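Local coordinates for protein putative sulfatase yidJ (Bacteroides fragilis, PDB 2QZU) that probably hydrolyses sulfate esters, as a metal-binding, arylsulfatase-like member of the sulfatase family, at residues 77-82 with 356-361; 99-104 with 404-409; 121-126 with 369-374; 141-146 with 182-187; 161-164 with 168-171. All blocks are in the same frame, centred on the assembly; numbering follows the deposited sequence.

Contact 1 of 5, residues 77-82 with 356-361; sequences SPARGM and IAFADL
M82, on helix 76-85, and A359, in the short 3-10 turn 358-360, bring the two backbones to 5.2 Å between their CA atoms, and the turn lies against one flank of the helix. The two meet through methylene and methyl: M82 CB sits 3.6 Å from A359 CB, while the rest of the selenomethionine chain leads off elsewhere. F358 makes the other half of the contact. Its CG stands anti to the backbone N (chi1 -174°), which sends the ring across to the helix with its CD2-CE2 edge leading. That edge meets a polar group: A79 O lies near the ring plane, 3.4 Å from F358 CE2. A79 CB lies 4.0 Å from F358 CD2, off the ring plane. On the helix, S77-P78-A79-R80 belongs to the sulfatase signature that starts at S76, the residue predicted to mature to 3-oxoalanine but unmodified here. R80 turns the other way, to a salt bridge with D36 and a hydrogen bond from its NE to S76 OG. With no hydrogen bond between the segments, the join rests on close apolar fit and on weakly positive ring C-H groups facing a carbonyl oxygen, chemistry suited to a fully buried site.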
# COMPACT_ATOMS: atom_id res chain seq x y z
N SER A 77 12.01 -16.70 6.02
CA SER A 77 13.17 -17.05 6.84
C SER A 77 13.37 -18.55 7.05
O SER A 77 14.47 -19.05 6.86
CB SER A 77 13.10 -16.33 8.18
OG SER A 77 13.01 -14.93 7.98
N PRO A 78 12.30 -19.27 7.43
CA PRO A 78 12.45 -20.71 7.65
C PRO A 78 13.00 -21.43 6.42
O PRO A 78 13.90 -22.26 6.53
CB PRO A 78 11.02 -21.15 7.99
CG PRO A 78 10.48 -19.95 8.71
CD PRO A 78 10.96 -18.81 7.83
N ALA A 79 12.45 -21.10 5.24
CA ALA A 79 12.91 -21.74 4.02
C ALA A 79 14.38 -21.41 3.75
O ALA A 79 15.17 -22.29 3.43
CB ALA A 79 12.04 -21.30 2.83
N ARG A 80 14.74 -20.14 3.88
CA ARG A 80 16.12 -19.71 3.65
C ARG A 80 17.06 -20.34 4.67
O ARG A 80 18.20 -20.68 4.36
CB ARG A 80 16.21 -18.18 3.69
CG ARG A 80 15.39 -17.52 2.59
CD ARG A 80 15.09 -16.05 2.87
NE ARG A 80 14.26 -15.47 1.82
CZ ARG A 80 14.70 -15.12 0.61
NH1 ARG A 80 15.98 -15.29 0.29
NH2 ARG A 80 13.86 -14.62 -0.27
N GLY A 81 16.56 -20.51 5.90
CA GLY A 81 17.35 -21.11 6.96
C GLY A 81 17.66 -22.56 6.65
O GLY A 81 18.75 -23.06 6.97
N MSE A 82 16.70 -23.25 6.05
CA MSE A 82 16.87 -24.65 5.67
C MSE A 82 17.86 -24.73 4.52
O MSE A 82 18.71 -25.62 4.48
CB MSE A 82 15.53 -25.25 5.26
CG MSE A 82 14.70 -25.73 6.43
SE MSE A 82 12.79 -25.77 6.07
CE MSE A 82 12.22 -24.69 7.55
N ILE A 356 12.43 -32.74 -5.79
CA ILE A 356 13.51 -32.07 -5.09
C ILE A 356 12.94 -30.90 -4.29
O ILE A 356 11.97 -30.26 -4.70
CB ILE A 356 14.58 -31.56 -6.10
CG1 ILE A 356 15.70 -30.83 -5.36
CG2 ILE A 356 13.95 -30.65 -7.13
CD1 ILE A 356 16.91 -30.55 -6.23
N ALA A 357 13.53 -30.64 -3.12
CA ALA A 357 13.06 -29.54 -2.29
C ALA A 357 14.09 -28.44 -2.21
O ALA A 357 15.29 -28.67 -2.37
CB ALA A 357 12.74 -30.05 -0.88
N PHE A 358 13.61 -27.23 -1.94
CA PHE A 358 14.46 -26.05 -1.80
C PHE A 358 15.63 -26.36 -0.87
O PHE A 358 16.78 -26.01 -1.17
CB PHE A 358 13.60 -24.91 -1.24
CG PHE A 358 14.30 -23.57 -1.18
CD1 PHE A 358 14.73 -22.93 -2.34
CD2 PHE A 358 14.44 -22.92 0.05
CE1 PHE A 358 15.29 -21.65 -2.28
CE2 PHE A 358 15.00 -21.64 0.12
CZ PHE A 358 15.42 -21.01 -1.05
N ALA A 359 15.35 -27.03 0.24
CA ALA A 359 16.37 -27.35 1.24
C ALA A 359 17.36 -28.46 0.88
O ALA A 359 18.35 -28.65 1.57
CB ALA A 359 15.70 -27.69 2.57
N ASP A 360 17.09 -29.19 -0.20
CA ASP A 360 17.99 -30.26 -0.62
C ASP A 360 19.17 -29.72 -1.42
O ASP A 360 20.12 -30.45 -1.69
CB ASP A 360 17.25 -31.29 -1.47
CG ASP A 360 16.12 -31.96 -0.72
OD1 ASP A 360 16.25 -32.15 0.51
OD2 ASP A 360 15.11 -32.31 -1.37
N LEU A 361 19.11 -28.44 -1.79
CA LEU A 361 20.18 -27.87 -2.60
C LEU A 361 21.57 -27.83 -1.96
O LEU A 361 22.57 -27.88 -2.67
CB LEU A 361 19.77 -26.47 -3.09
CG LEU A 361 18.63 -26.52 -4.13
CD1 LEU A 361 18.16 -25.12 -4.46
CD2 LEU A 361 19.12 -27.23 -5.40

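Contact 2 of 5, residues 99-104 with 404-409; sequences NSETAP and VKFDNH
T102 lays its methyl on the ring of F406: CG2 is 3.7 Å from the F406 ring centroid and 14° off the normal, a CH-pi contact over one face, displaced a little toward the rim. E101 reaches the far end of the same ring, its CG 3.6 Å from F406 CZ, and the backbone adds E101 O at 3.5 Å from F406 CE2, set obliquely to the ring. The E101 side chain runs at about a right angle to that of F406, and its carboxylate is tilted 28° from the ring plane. What aims the ring is a type I turn from K405 to N408, closed by N408 N to K405 O; F406 is its second residue, and chi1 of 69° sets CG between the backbone N and the carbonyl carbon. On the other side, an Asx motif shapes the loop: N99 OD1 accepts from T102 N at 2.9 Å, with a weaker bond from E101 N. T102 OG1 is tied to N97 O, which fixes the rotation that leaves the methyl facing F406. Farther out, Y105 meets the ring at a steep angle, and E101 OE1 takes a hydrogen bond from A21 N of the second subunit, whose Q20 also packs on F406. Between these two loops, then, the attraction is dispersion and CH-pi, while the polar end of E101 is spent on the dimer interface.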
# COMPACT_ATOMS: atom_id res chain seq x y z
N ASN A 99 12.01 -11.33 12.79
CA ASN A 99 11.41 -10.04 13.09
C ASN A 99 11.53 -9.87 14.60
O ASN A 99 11.94 -10.80 15.30
CB ASN A 99 9.94 -9.97 12.63
CG ASN A 99 9.06 -11.04 13.26
OD1 ASN A 99 9.11 -11.27 14.46
ND2 ASN A 99 8.25 -11.70 12.43
N SER A 100 11.17 -8.71 15.11
CA SER A 100 11.29 -8.46 16.55
C SER A 100 10.39 -9.33 17.43
O SER A 100 10.64 -9.47 18.62
CB SER A 100 11.05 -6.98 16.85
OG SER A 100 9.78 -6.56 16.42
N GLU A 101 9.34 -9.91 16.85
CA GLU A 101 8.43 -10.76 17.62
C GLU A 101 9.08 -12.11 17.91
O GLU A 101 8.90 -12.68 18.99
CB GLU A 101 7.13 -10.98 16.85
CG GLU A 101 6.14 -11.91 17.54
CD GLU A 101 4.86 -12.11 16.74
OE1 GLU A 101 4.92 -12.68 15.63
OE2 GLU A 101 3.79 -11.70 17.23
N THR A 102 9.85 -12.63 16.95
CA THR A 102 10.50 -13.93 17.12
C THR A 102 11.92 -13.83 17.65
O THR A 102 12.50 -14.83 18.08
CB THR A 102 10.53 -14.70 15.79
OG1 THR A 102 11.32 -13.97 14.84
CG2 THR A 102 9.12 -14.87 15.24
N ALA A 103 12.48 -12.62 17.63
CA ALA A 103 13.85 -12.40 18.09
C ALA A 103 14.14 -12.91 19.50
O ALA A 103 15.19 -13.51 19.74
CB ALA A 103 14.20 -10.92 17.99
N PRO A 104 13.23 -12.68 20.46
CA PRO A 104 13.47 -13.16 21.83
C PRO A 104 13.63 -14.67 21.93
O PRO A 104 14.13 -15.19 22.93
CB PRO A 104 12.25 -12.65 22.59
CG PRO A 104 11.85 -11.42 21.84
CD PRO A 104 12.00 -11.86 20.40
N VAL A 404 5.88 -24.49 12.45
CA VAL A 404 6.30 -24.53 13.84
C VAL A 404 5.93 -23.22 14.52
O VAL A 404 6.27 -22.14 14.02
CB VAL A 404 7.84 -24.71 13.96
CG1 VAL A 404 8.25 -24.78 15.43
CG2 VAL A 404 8.28 -25.96 13.22
N LYS A 405 5.21 -23.30 15.64
CA LYS A 405 4.84 -22.09 16.36
C LYS A 405 6.13 -21.69 17.06
O LYS A 405 6.61 -22.42 17.93
CB LYS A 405 3.73 -22.37 17.36
CG LYS A 405 3.14 -21.12 17.99
CD LYS A 405 1.89 -21.41 18.81
CE LYS A 405 1.34 -20.14 19.44
NZ LYS A 405 0.07 -20.41 20.17
N PHE A 406 6.70 -20.55 16.68
CA PHE A 406 7.98 -20.11 17.23
C PHE A 406 8.09 -20.06 18.75
O PHE A 406 9.16 -20.35 19.29
CB PHE A 406 8.39 -18.76 16.65
CG PHE A 406 7.53 -17.61 17.10
CD1 PHE A 406 6.30 -17.37 16.50
CD2 PHE A 406 7.95 -16.78 18.13
CE1 PHE A 406 5.50 -16.30 16.91
CE2 PHE A 406 7.16 -15.71 18.56
CZ PHE A 406 5.93 -15.48 17.94
N ASP A 407 7.01 -19.69 19.43
CA ASP A 407 7.05 -19.60 20.89
C ASP A 407 6.50 -20.82 21.63
O ASP A 407 6.35 -20.79 22.85
CB ASP A 407 6.34 -18.32 21.35
CG ASP A 407 4.89 -18.26 20.89
OD1 ASP A 407 4.52 -19.00 19.96
OD2 ASP A 407 4.13 -17.43 21.44
N ASN A 408 6.21 -21.89 20.89
CA ASN A 408 5.71 -23.13 21.48
C ASN A 408 5.80 -24.24 20.45
O ASN A 408 4.85 -24.49 19.70
CB ASN A 408 4.25 -22.97 21.94
CG ASN A 408 3.68 -24.25 22.55
OD1 ASN A 408 4.40 -25.23 22.75
ND2 ASN A 408 2.39 -24.24 22.86
N HIS A 409 6.94 -24.93 20.41
CA HIS A 409 7.14 -26.00 19.45
C HIS A 409 6.16 -27.16 19.56
O HIS A 409 6.07 -27.98 18.64
CB HIS A 409 8.58 -26.52 19.53
CG HIS A 409 9.62 -25.51 19.11
ND1 HIS A 409 10.96 -25.80 19.07
CD2 HIS A 409 9.50 -24.21 18.74
CE1 HIS A 409 11.63 -24.73 18.69
NE2 HIS A 409 10.77 -23.75 18.48

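Contact 3 of 5, residues 121-126 with 369-374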
# COMPACT_ATOMS: atom_id res chain seq x y z
N LYS A 121 33.64 -21.21 0.56
CA LYS A 121 34.64 -20.21 0.87
C LYS A 121 35.93 -20.93 1.27
O LYS A 121 37.02 -20.54 0.87
CB LYS A 121 34.20 -19.31 2.03
CG LYS A 121 35.19 -18.17 2.29
CD LYS A 121 34.98 -17.54 3.65
CE LYS A 121 35.70 -16.21 3.74
NZ LYS A 121 37.15 -16.33 3.43
N ASP A 122 35.79 -21.98 2.08
CA ASP A 122 36.95 -22.74 2.51
C ASP A 122 37.62 -23.47 1.35
O ASP A 122 38.82 -23.75 1.39
CB ASP A 122 36.57 -23.76 3.59
CG ASP A 122 36.32 -23.11 4.94
OD1 ASP A 122 36.93 -22.05 5.21
OD2 ASP A 122 35.54 -23.66 5.75
N GLN A 123 36.85 -23.76 0.30
CA GLN A 123 37.41 -24.44 -0.85
C GLN A 123 38.02 -23.48 -1.87
O GLN A 123 38.30 -23.86 -3.00
CB GLN A 123 36.36 -25.33 -1.53
CG GLN A 123 35.80 -26.42 -0.62
CD GLN A 123 36.87 -27.26 0.04
OE1 GLN A 123 37.78 -27.76 -0.61
NE2 GLN A 123 36.77 -27.43 1.36
N GLY A 124 38.20 -22.22 -1.46
CA GLY A 124 38.82 -21.23 -2.33
C GLY A 124 37.95 -20.48 -3.32
O GLY A 124 38.46 -19.83 -4.23
N TYR A 125 36.63 -20.55 -3.13
CA TYR A 125 35.71 -19.86 -4.03
C TYR A 125 35.58 -18.38 -3.72
O TYR A 125 35.65 -17.98 -2.56
CB TYR A 125 34.32 -20.49 -3.95
CG TYR A 125 34.11 -21.69 -4.83
CD1 TYR A 125 34.92 -22.82 -4.72
CD2 TYR A 125 33.08 -21.71 -5.77
CE1 TYR A 125 34.71 -23.94 -5.53
CE2 TYR A 125 32.86 -22.82 -6.58
CZ TYR A 125 33.68 -23.93 -6.46
OH TYR A 125 33.47 -25.01 -7.27
N ASN A 126 35.39 -17.59 -4.77
CA ASN A 126 35.18 -16.15 -4.63
C ASN A 126 33.68 -16.13 -4.33
O ASN A 126 32.90 -16.70 -5.11
CB ASN A 126 35.46 -15.45 -5.96
CG ASN A 126 36.28 -14.19 -5.79
OD1 ASN A 126 35.99 -13.36 -4.93
ND2 ASN A 126 37.31 -14.04 -6.62
N MSE A 369 29.18 -30.42 -7.29
CA MSE A 369 30.36 -29.59 -7.49
C MSE A 369 31.69 -30.25 -7.17
O MSE A 369 32.74 -29.68 -7.44
CB MSE A 369 30.21 -28.30 -6.68
CG MSE A 369 29.10 -27.41 -7.19
SE MSE A 369 28.61 -25.98 -6.01
CE MSE A 369 26.89 -25.57 -6.80
N GLY A 370 31.63 -31.46 -6.61
CA GLY A 370 32.85 -32.18 -6.27
C GLY A 370 33.27 -32.06 -4.82
O GLY A 370 34.41 -32.37 -4.48
N PHE A 371 32.35 -31.62 -3.96
CA PHE A 371 32.67 -31.45 -2.55
C PHE A 371 31.79 -32.29 -1.62
O PHE A 371 31.43 -31.85 -0.53
CB PHE A 371 32.56 -29.96 -2.17
CG PHE A 371 33.49 -29.07 -2.95
CD1 PHE A 371 34.86 -29.23 -2.86
CD2 PHE A 371 32.98 -28.09 -3.81
CE1 PHE A 371 35.73 -28.42 -3.60
CE2 PHE A 371 33.84 -27.28 -4.56
CZ PHE A 371 35.22 -27.45 -4.45
N SER A 372 31.46 -33.49 -2.06
CA SER A 372 30.62 -34.39 -1.26
C SER A 372 31.21 -34.64 0.13
O SER A 372 30.48 -34.68 1.12
CB SER A 372 30.44 -35.71 -2.01
OG SER A 372 29.52 -36.56 -1.33
N LYS A 373 32.53 -34.80 0.21
CA LYS A 373 33.19 -35.07 1.49
C LYS A 373 33.12 -33.89 2.46
O LYS A 373 33.36 -34.06 3.66
CB LYS A 373 34.66 -35.45 1.26
CG LYS A 373 35.54 -34.29 0.81
CD LYS A 373 36.88 -34.75 0.27
CE LYS A 373 37.85 -35.14 1.38
NZ LYS A 373 38.25 -33.96 2.19
N GLU A 374 32.78 -32.71 1.95
CA GLU A 374 32.70 -31.51 2.78
C GLU A 374 31.33 -31.25 3.40
O GLU A 374 31.17 -30.30 4.16
CB GLU A 374 33.13 -30.26 1.98
CG GLU A 374 34.50 -30.35 1.33
CD GLU A 374 35.61 -30.67 2.32
OE1 GLU A 374 35.67 -30.03 3.38
OE2 GLU A 374 36.42 -31.57 2.02
O HOH W 1 35.18 -27.32 3.99
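Q123 NE2 and E374 OE1 come within 3.5 Å of each other without a direct hydrogen bond, because the angle is poor; a water joins them instead. It donates to E374 OE1 at 2.8 Å and accepts a weak bond from Q123 NE2. Two helix ends meet here, each finished by a Schellman motif: helix 116-122 at G124 and helix 361-368 at G370, both glycines with positive phi. With CG anti to the carbonyl carbon (chi1 -61°), Q123 lays CG over one face of F371, 3.9 Å from the ring centroid, in a CH-pi contact; the bend at chi2 then turns the amide toward E374, its plane 48° from the ring. Y125 arrives from the opposite direction to F371, with the two ring planes at 76° and CE1 of Y125 at 3.6 Å from F371 CE2. The pair is oblique, neither a stack nor a T-shape, but the phenol oxygen does lie at the F371 edge, near its plane. That oxygen is held independently by hydrogen bonds to P28 O and T27 OG1, while L120 touches both rings from within the helix. F371 is thus gripped on a face and at an edge, whereas the glutamine-glutamate side is polar and hydrated. There E374 has a second partner for its other oxygen: K373 NZ forms a salt bridge 3.0 Å from E374 OE2, nearly in line with the C-O bond.

Contact 4 of 5, residues 141-146 with 182-187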
# COMPACT_ATOMS: atom_id res chain seq x y z
N PRO A 141 18.49 -0.24 18.94
CA PRO A 141 17.51 0.53 18.14
C PRO A 141 17.49 0.00 16.71
O PRO A 141 18.54 -0.20 16.10
CB PRO A 141 18.04 1.96 18.24
CG PRO A 141 19.53 1.75 18.30
CD PRO A 141 19.65 0.60 19.28
N TYR A 142 16.29 -0.22 16.18
CA TYR A 142 16.14 -0.75 14.83
C TYR A 142 16.65 0.20 13.74
O TYR A 142 16.55 1.42 13.88
CB TYR A 142 14.66 -1.08 14.56
CG TYR A 142 14.04 -2.00 15.59
CD1 TYR A 142 14.60 -3.25 15.86
CD2 TYR A 142 12.89 -1.63 16.28
CE1 TYR A 142 14.03 -4.11 16.80
CE2 TYR A 142 12.31 -2.48 17.23
CZ TYR A 142 12.89 -3.71 17.48
OH TYR A 142 12.34 -4.56 18.42
N VAL A 143 17.18 -0.37 12.66
CA VAL A 143 17.67 0.46 11.56
C VAL A 143 16.47 1.22 10.99
O VAL A 143 15.34 0.73 11.02
CB VAL A 143 18.35 -0.38 10.45
CG1 VAL A 143 19.61 -1.04 11.00
CG2 VAL A 143 17.39 -1.41 9.90
N ASP A 144 16.74 2.41 10.47
CA ASP A 144 15.70 3.29 9.96
C ASP A 144 15.04 3.04 8.60
O ASP A 144 15.18 3.85 7.68
CB ASP A 144 16.22 4.74 10.02
CG ASP A 144 15.14 5.77 9.80
OD1 ASP A 144 14.02 5.58 10.32
OD2 ASP A 144 15.40 6.78 9.11
N THR A 145 14.32 1.93 8.47
CA THR A 145 13.58 1.64 7.24
C THR A 145 12.10 1.54 7.64
O THR A 145 11.79 1.28 8.80
CB THR A 145 14.03 0.33 6.55
OG1 THR A 145 14.01 -0.75 7.48
CG2 THR A 145 15.43 0.50 5.97
N TYR A 146 11.21 1.76 6.68
CA TYR A 146 9.77 1.76 6.96
C TYR A 146 9.21 0.55 7.70
O TYR A 146 8.32 0.69 8.54
CB TYR A 146 8.97 1.98 5.67
CG TYR A 146 8.75 0.71 4.88
CD1 TYR A 146 9.74 0.23 4.02
CD2 TYR A 146 7.59 -0.05 5.05
CE1 TYR A 146 9.58 -0.99 3.37
CE2 TYR A 146 7.43 -1.26 4.41
CZ TYR A 146 8.44 -1.73 3.57
OH TYR A 146 8.33 -2.95 2.97
N MSE A 182 16.66 -0.72 -0.70
CA MSE A 182 17.84 -0.28 0.03
C MSE A 182 18.78 -1.46 0.19
O MSE A 182 18.36 -2.62 0.14
CB MSE A 182 17.47 0.34 1.39
CG MSE A 182 16.42 -0.40 2.19
SE MSE A 182 17.11 -1.97 3.05
CE MSE A 182 15.62 -2.39 4.19
N TYR A 183 20.06 -1.15 0.38
CA TYR A 183 21.09 -2.17 0.51
C TYR A 183 22.23 -1.70 1.38
O TYR A 183 22.38 -0.50 1.65
CB TYR A 183 21.69 -2.50 -0.86
CG TYR A 183 20.70 -2.94 -1.91
CD1 TYR A 183 20.39 -4.29 -2.08
CD2 TYR A 183 20.05 -2.01 -2.72
CE1 TYR A 183 19.45 -4.70 -3.02
CE2 TYR A 183 19.10 -2.40 -3.65
CZ TYR A 183 18.81 -3.75 -3.80
OH TYR A 183 17.85 -4.14 -4.71
N TRP A 184 23.04 -2.66 1.81
CA TRP A 184 24.25 -2.39 2.56
C TRP A 184 25.32 -3.00 1.66
O TRP A 184 25.17 -4.14 1.22
CB TRP A 184 24.28 -3.15 3.88
CG TRP A 184 23.58 -2.50 5.02
CD1 TRP A 184 24.05 -1.51 5.84
CD2 TRP A 184 22.29 -2.86 5.53
NE1 TRP A 184 23.14 -1.24 6.83
CE2 TRP A 184 22.05 -2.06 6.66
CE3 TRP A 184 21.32 -3.79 5.13
CZ2 TRP A 184 20.87 -2.15 7.41
CZ3 TRP A 184 20.15 -3.89 5.87
CH2 TRP A 184 19.94 -3.07 7.00
N ASN A 185 26.36 -2.24 1.36
CA ASN A 185 27.46 -2.76 0.55
C ASN A 185 28.36 -3.50 1.54
O ASN A 185 28.07 -3.55 2.73
CB ASN A 185 28.20 -1.62 -0.14
CG ASN A 185 28.63 -0.53 0.81
OD1 ASN A 185 29.39 -0.77 1.75
ND2 ASN A 185 28.13 0.68 0.59
N THR A 186 29.47 -4.05 1.06
CA THR A 186 30.36 -4.83 1.91
C THR A 186 30.91 -4.16 3.17
O THR A 186 30.94 -4.78 4.23
CB THR A 186 31.56 -5.38 1.09
OG1 THR A 186 31.06 -6.13 -0.03
CG2 THR A 186 32.42 -6.30 1.95
N THR A 187 31.33 -2.90 3.07
CA THR A 187 31.91 -2.22 4.22
C THR A 187 31.04 -1.20 4.96
O THR A 187 31.49 -0.59 5.93
CB THR A 187 33.22 -1.51 3.83
OG1 THR A 187 32.96 -0.61 2.74
CG2 THR A 187 34.26 -2.53 3.40
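T145 and M182, a selenomethionine, press together more closely than carbons usually do: T145 CG2 is 3.4 Å from M182 CE. The two side chains cross at about a right angle, and the methyl end of M182 lies against the threonine methyl, with T145 CB behind at 3.9 Å from the same CE. For M182, chi1 of 43° sets CG 4.0 Å from T145 CG2, and the bend at chi2 carries SE and CE on past the same methyl. The T145 hydroxyl bonds to N147 OD1 and N155 ND2, consistent with the rotamer that leaves CG2 facing M182. V143 and W184 meet more loosely. V143 CG1 stands 4.0 Å from W184 CZ2, at the edge of the indole near its plane, and V143 CG2 makes a similarly loose approach to W184 CH2. The backbones follow suit, with 8.6 Å between the CA atoms of T145 and M182 but 11.5 Å between those of V143 and W184. M182 starts strand 182-183, half of a two-stranded antiparallel sheet with 194-195, and Y195 of the partner strand packs on both M182 and T145. Facing it, the loop 141-146 is irregular; between the two touching residues it makes an inverse gamma turn centred on D144, which faces solvent while V143 and T145 both point inward. The D144 carboxylate pairs with R149 in a salt bridge. Indole rotation is fixed from beyond the contact, W184 NE1 donating to R190 O and W157 meeting the ring at about 50°. At the loop's end, Y146 O accepts a hydrogen bond from K24 NZ of the second subunit.

Contact 5 of 5, residues 161-164 with 168-171; sequences ERRH and HWIA
R163 and W169 are the residues whose backbones come nearest, 8.4 Å between CA atoms, as the irregular loop 161-164 runs up to strand 168-172, and across the segments the contact is made by these two side chains. The arginine chain is extended from CG to NE (chi2 177°) and lies over the indole face, from CG above the six-membered ring to CZ above the five-membered one. Its guanidinium is flat on the ring, planes 2° apart, with R163 CZ 3.8 Å from the centroid of the five-membered ring and 3.5 Å from W169 CD1: a stacked cation-pi pair. Farther back along the chain, R163 CG is 3.8 Å from the six-membered centroid, adding a CH-pi contact. Strand 168-172 is the outermost strand on one side of the large mixed sheet, next to 126-130, and W169 stands on the sheet surface with Y129 of that neighbouring strand meeting its ring. The other indole face is covered by A171 CB. W133 meets the indole edge-to-face. The in-plane N-H groups of the guanidinium can still bond while its face is stacked: R163 NE donates to C158 O and R163 NH1 to T186 O, which hold the group in this orientation.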
# COMPACT_ATOMS: atom_id res chain seq x y z
N GLU A 161 30.74 -10.98 10.35
CA GLU A 161 30.90 -12.27 11.00
C GLU A 161 29.66 -13.17 10.91
O GLU A 161 29.71 -14.34 11.30
CB GLU A 161 31.31 -12.10 12.47
CG GLU A 161 30.22 -11.54 13.38
CD GLU A 161 30.17 -10.03 13.40
OE1 GLU A 161 30.73 -9.39 12.47
OE2 GLU A 161 29.56 -9.47 14.34
N ARG A 162 28.56 -12.63 10.40
CA ARG A 162 27.33 -13.43 10.24
C ARG A 162 27.00 -13.65 8.76
O ARG A 162 25.89 -14.06 8.42
CB ARG A 162 26.15 -12.75 10.94
CG ARG A 162 26.14 -12.91 12.47
CD ARG A 162 24.94 -12.22 13.11
NE ARG A 162 23.67 -12.71 12.60
CZ ARG A 162 23.10 -13.86 12.98
NH1 ARG A 162 23.69 -14.63 13.88
NH2 ARG A 162 21.95 -14.23 12.43
N ARG A 163 27.96 -13.39 7.88
CA ARG A 163 27.72 -13.55 6.44
C ARG A 163 28.11 -14.91 5.87
O ARG A 163 27.97 -15.15 4.68
CB ARG A 163 28.43 -12.44 5.67
CG ARG A 163 27.84 -11.07 5.96
CD ARG A 163 28.57 -9.94 5.26
NE ARG A 163 28.07 -8.66 5.75
CZ ARG A 163 28.59 -7.48 5.45
NH1 ARG A 163 29.64 -7.39 4.64
NH2 ARG A 163 28.08 -6.38 5.98
N HIS A 164 28.59 -15.79 6.74
CA HIS A 164 28.97 -17.14 6.35
C HIS A 164 29.79 -17.28 5.07
O HIS A 164 29.50 -18.11 4.21
CB HIS A 164 27.70 -17.99 6.27
CG HIS A 164 27.04 -18.18 7.60
ND1 HIS A 164 27.37 -19.20 8.46
CD2 HIS A 164 26.14 -17.41 8.26
CE1 HIS A 164 26.71 -19.05 9.60
NE2 HIS A 164 25.95 -17.97 9.50
N HIS A 168 31.65 -10.61 -0.91
CA HIS A 168 31.07 -9.51 -1.67
C HIS A 168 29.62 -9.46 -1.19
O HIS A 168 28.88 -10.43 -1.35
CB HIS A 168 31.12 -9.79 -3.17
CG HIS A 168 30.54 -8.69 -4.01
ND1 HIS A 168 31.12 -7.44 -4.09
CD2 HIS A 168 29.44 -8.65 -4.79
CE1 HIS A 168 30.39 -6.68 -4.89
NE2 HIS A 168 29.37 -7.39 -5.32
N TRP A 169 29.22 -8.32 -0.62
CA TRP A 169 27.90 -8.19 -0.04
C TRP A 169 27.15 -6.92 -0.43
O TRP A 169 27.62 -5.81 -0.18
CB TRP A 169 28.06 -8.26 1.48
CG TRP A 169 26.81 -8.40 2.31
CD1 TRP A 169 26.12 -7.40 2.94
CD2 TRP A 169 26.16 -9.62 2.66
NE1 TRP A 169 25.08 -7.93 3.67
CE2 TRP A 169 25.08 -9.29 3.52
CE3 TRP A 169 26.38 -10.97 2.34
CZ2 TRP A 169 24.23 -10.26 4.06
CZ3 TRP A 169 25.52 -11.93 2.88
CH2 TRP A 169 24.46 -11.57 3.73
N ILE A 170 25.99 -7.09 -1.06
CA ILE A 170 25.12 -5.99 -1.45
C ILE A 170 23.75 -6.56 -1.13
O ILE A 170 23.06 -7.09 -2.00
CB ILE A 170 25.21 -5.67 -2.95
CG1 ILE A 170 26.65 -5.31 -3.31
CG2 ILE A 170 24.27 -4.52 -3.29
CD1 ILE A 170 26.90 -5.16 -4.79
N ALA A 171 23.36 -6.46 0.14
CA ALA A 171 22.11 -7.06 0.57
C ALA A 171 21.40 -6.32 1.69
O ALA A 171 21.86 -5.29 2.18
CB ALA A 171 22.39 -8.49 1.00

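How the contacts relate
Contact 1 lies nearest the middle of the chain, about 6 Å from its centre, and the other four are 19 to 23 Å from that centre. Contacts 4 and 5 are neighbours, centres 13 Å apart, and touch where W184 N meets A171 O at 2.9 Å, joining strand 168-172 at the rim of the mixed sheet to the segment 182-187. Contact 2 touches contact 4 through S100 and Y142, and both have residues reaching the second subunit. Along the chain contact 5 falls within contact 4, and both within 1, 2 and 3. Contacts 1 to 3 join parts more than 240 residues apart, contact 5 is local, and contact 2 ties in the C-terminal four-stranded sheet.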